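Local coordinates for protein thiol-activated cytolysin (Desulfobulbus propionicus, PDB 6NAL) that probably inserts into target membranes and forms large pores, as cholesterol-dependent cytolysins and their relatives do, at residues Tyr240-Phe245 and Asp321-Ser326. Residues are numbered along the deposited sequence; the frame is centred on the assembly and turned at random.
Sequences YGRQIF and DNTLLS
In the bent central sheet of the cytolysin pore-forming fold, strand 232-250 sends Arg-242 out to the loop that leads from helix 309-320 to strand 332-340, where it meets Thr-323 and Asp-321. No hydrogen bond joins segments 240-245 and 321-326, and their backbones stay well apart, 8.8 Å between the CA atoms of Arg-242 and Thr-323; the arginine side chain spans the gap. Its CG lies anti to the backbone N (chi1 175°) and the chain runs on extended to NE, which carries the guanidinium away from the strand. The threonine hydroxyl sits over one face of this flat group: Thr-323 OG1 is 3.6 Å from Arg-242 NE and 3.8 Å from Arg-242 CZ. Because Thr-323 OG1 lies over the face, it takes no N-H of the group; the bonds given by NH1 and NH2 go elsewhere. Arg-242 NH1 is gripped by two hydrogen bonds, to Ser-297 OG and Gly-295 O, while NH2 gives a weak one to Ile-318 O in the helix just before the loop. The arginine thus ties the strand both to the turn after strand 287-294 and to the end region of helix 309-320. The exposed Asp-321 comes in at a slant, its CB 3.9 Å from Arg-242 NH2. Its carboxylate plane is turned 67° from the guanidinium, and Asp-321 OD2 stops 4.5 Å from Arg-242 NH2, too far for a salt bridge, although the opposite charges should still attract weakly. The shortest approach is made by the aliphatic part of the arginine, with Arg-242 CD 3.3 Å from Thr-323 OG1.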
loop_
_atom_site.group_PDB
_atom_site.type_symbol
_atom_site.label_atom_id
_atom_site.label_comp_id
_atom_site.label_asym_id
_atom_site.label_seq_id
_atom_site.Cartn_x
_atom_site.Cartn_y
_atom_site.Cartn_z
ATOM N N TYR A 240 22.744 -7.002 34.901
ATOM C CA TYR A 240 21.846 -7.756 35.761
ATOM C C TYR A 240 20.559 -6.964 35.974
ATOM O O TYR A 240 20.589 -5.749 36.175
ATOM C CB TYR A 240 22.494 -8.044 37.151
ATOM C CG TYR A 240 23.751 -8.833 37.075
ATOM C CD1 TYR A 240 24.928 -8.215 36.731
ATOM C CD2 TYR A 240 23.768 -10.193 37.309
ATOM C CE1 TYR A 240 26.087 -8.908 36.654
ATOM C CE2 TYR A 240 24.955 -10.919 37.236
ATOM C CZ TYR A 240 26.110 -10.253 36.919
ATOM O OH TYR A 240 27.307 -10.875 36.777
ATOM N N GLY A 241 19.437 -7.649 35.994
ATOM C CA GLY A 241 18.219 -6.921 36.191
ATOM C C GLY A 241 17.001 -7.791 36.097
ATOM O O GLY A 241 17.006 -8.895 36.618
ATOM N N ARG A 242 15.958 -7.303 35.411
ATOM C CA ARG A 242 14.633 -7.905 35.415
ATOM C C ARG A 242 14.020 -7.776 34.031
ATOM O O ARG A 242 14.197 -6.773 33.351
ATOM C CB ARG A 242 13.736 -7.190 36.429
ATOM C CG ARG A 242 12.286 -7.617 36.481
ATOM C CD ARG A 242 11.635 -6.867 37.688
ATOM N NE ARG A 242 10.185 -6.938 37.728
ATOM C CZ ARG A 242 9.500 -7.952 38.237
ATOM N NH1 ARG A 242 10.172 -8.969 38.743
ATOM N NH2 ARG A 242 8.163 -7.931 38.270
ATOM N N GLN A 243 13.190 -8.725 33.676
ATOM C CA GLN A 243 12.720 -8.843 32.315
ATOM C C GLN A 243 11.328 -9.444 32.395
ATOM O O GLN A 243 11.086 -10.409 33.115
ATOM C CB GLN A 243 13.709 -9.685 31.504
ATOM C CG GLN A 243 13.792 -9.358 30.066
ATOM C CD GLN A 243 15.073 -9.852 29.421
ATOM O OE1 GLN A 243 15.529 -9.257 28.455
ATOM N NE2 GLN A 243 15.645 -10.935 29.931
ATOM N N ILE A 244 10.423 -8.838 31.663
ATOM C CA ILE A 244 9.065 -9.310 31.506
ATOM C C ILE A 244 8.772 -9.490 30.017
ATOM O O ILE A 244 8.992 -8.573 29.211
ATOM C CB ILE A 244 8.064 -8.321 32.127
ATOM C CG1 ILE A 244 8.478 -8.100 33.587
ATOM C CG2 ILE A 244 6.678 -8.855 31.938
ATOM C CD1 ILE A 244 7.797 -6.919 34.211
ATOM N N PHE A 245 8.238 -10.647 29.664
ATOM C CA PHE A 245 7.808 -10.939 28.306
ATOM C C PHE A 245 6.316 -11.170 28.310
ATOM O O PHE A 245 5.825 -11.897 29.167
ATOM C CB PHE A 245 8.501 -12.194 27.772
ATOM C CG PHE A 245 9.928 -11.989 27.420
ATOM C CD1 PHE A 245 10.915 -12.223 28.337
ATOM C CD2 PHE A 245 10.281 -11.567 26.151
ATOM C CE1 PHE A 245 12.258 -12.044 28.002
ATOM C CE2 PHE A 245 11.604 -11.374 25.807
ATOM C CZ PHE A 245 12.593 -11.619 26.730
ATOM N N ASP A 321 5.169 -3.631 39.292
ATOM C CA ASP A 321 5.770 -4.066 40.547
ATOM C C ASP A 321 7.101 -3.363 40.760
ATOM O O ASP A 321 7.958 -3.332 39.865
ATOM C CB ASP A 321 5.969 -5.586 40.533
ATOM C CG ASP A 321 4.904 -6.323 41.337
ATOM O OD1 ASP A 321 4.390 -5.716 42.307
ATOM O OD2 ASP A 321 4.594 -7.504 41.009
ATOM N N ASN A 322 7.251 -2.760 41.934
ATOM C CA ASN A 322 8.583 -2.462 42.434
ATOM C C ASN A 322 9.327 -3.737 42.785
ATOM O O ASN A 322 8.739 -4.737 43.211
ATOM C CB ASN A 322 8.502 -1.585 43.655
ATOM C CG ASN A 322 8.113 -0.198 43.296
ATOM O OD1 ASN A 322 7.329 0.016 42.332
ATOM N ND2 ASN A 322 8.697 0.780 44.014
ATOM N N THR A 323 10.636 -3.702 42.612
ATOM C CA THR A 323 11.440 -4.843 42.994
ATOM C C THR A 323 12.284 -4.499 44.215
ATOM O O THR A 323 13.068 -3.548 44.201
ATOM C CB THR A 323 12.302 -5.347 41.841
ATOM O OG1 THR A 323 11.452 -6.034 40.926
ATOM C CG2 THR A 323 13.325 -6.330 42.376
ATOM N N LEU A 324 12.123 -5.318 45.247
ATOM C CA LEU A 324 12.813 -5.222 46.530
ATOM C C LEU A 324 14.106 -6.013 46.398
ATOM O O LEU A 324 14.129 -7.225 46.567
ATOM C CB LEU A 324 11.900 -5.774 47.613
ATOM C CG LEU A 324 12.142 -5.389 49.058
ATOM C CD1 LEU A 324 13.260 -6.311 49.568
ATOM C CD2 LEU A 324 12.468 -3.929 49.177
ATOM N N LEU A 325 15.189 -5.350 46.026
ATOM C CA LEU A 325 16.430 -6.077 45.812
ATOM C C LEU A 325 17.155 -6.294 47.140
ATOM O O LEU A 325 17.333 -5.363 47.942
ATOM C CB LEU A 325 17.317 -5.343 44.812
ATOM C CG LEU A 325 17.982 -6.314 43.831
ATOM C CD1 LEU A 325 17.029 -7.083 42.964
ATOM C CD2 LEU A 325 18.923 -5.548 42.929
ATOM N N SER A 326 17.554 -7.539 47.364
ATOM C CA SER A 326 18.017 -8.022 48.657
ATOM C C SER A 326 18.884 -9.272 48.444
ATOM O O SER A 326 19.175 -9.672 47.310
ATOM C CB SER A 326 16.819 -8.301 49.570
ATOM O OG SER A 326 16.289 -9.591 49.330
#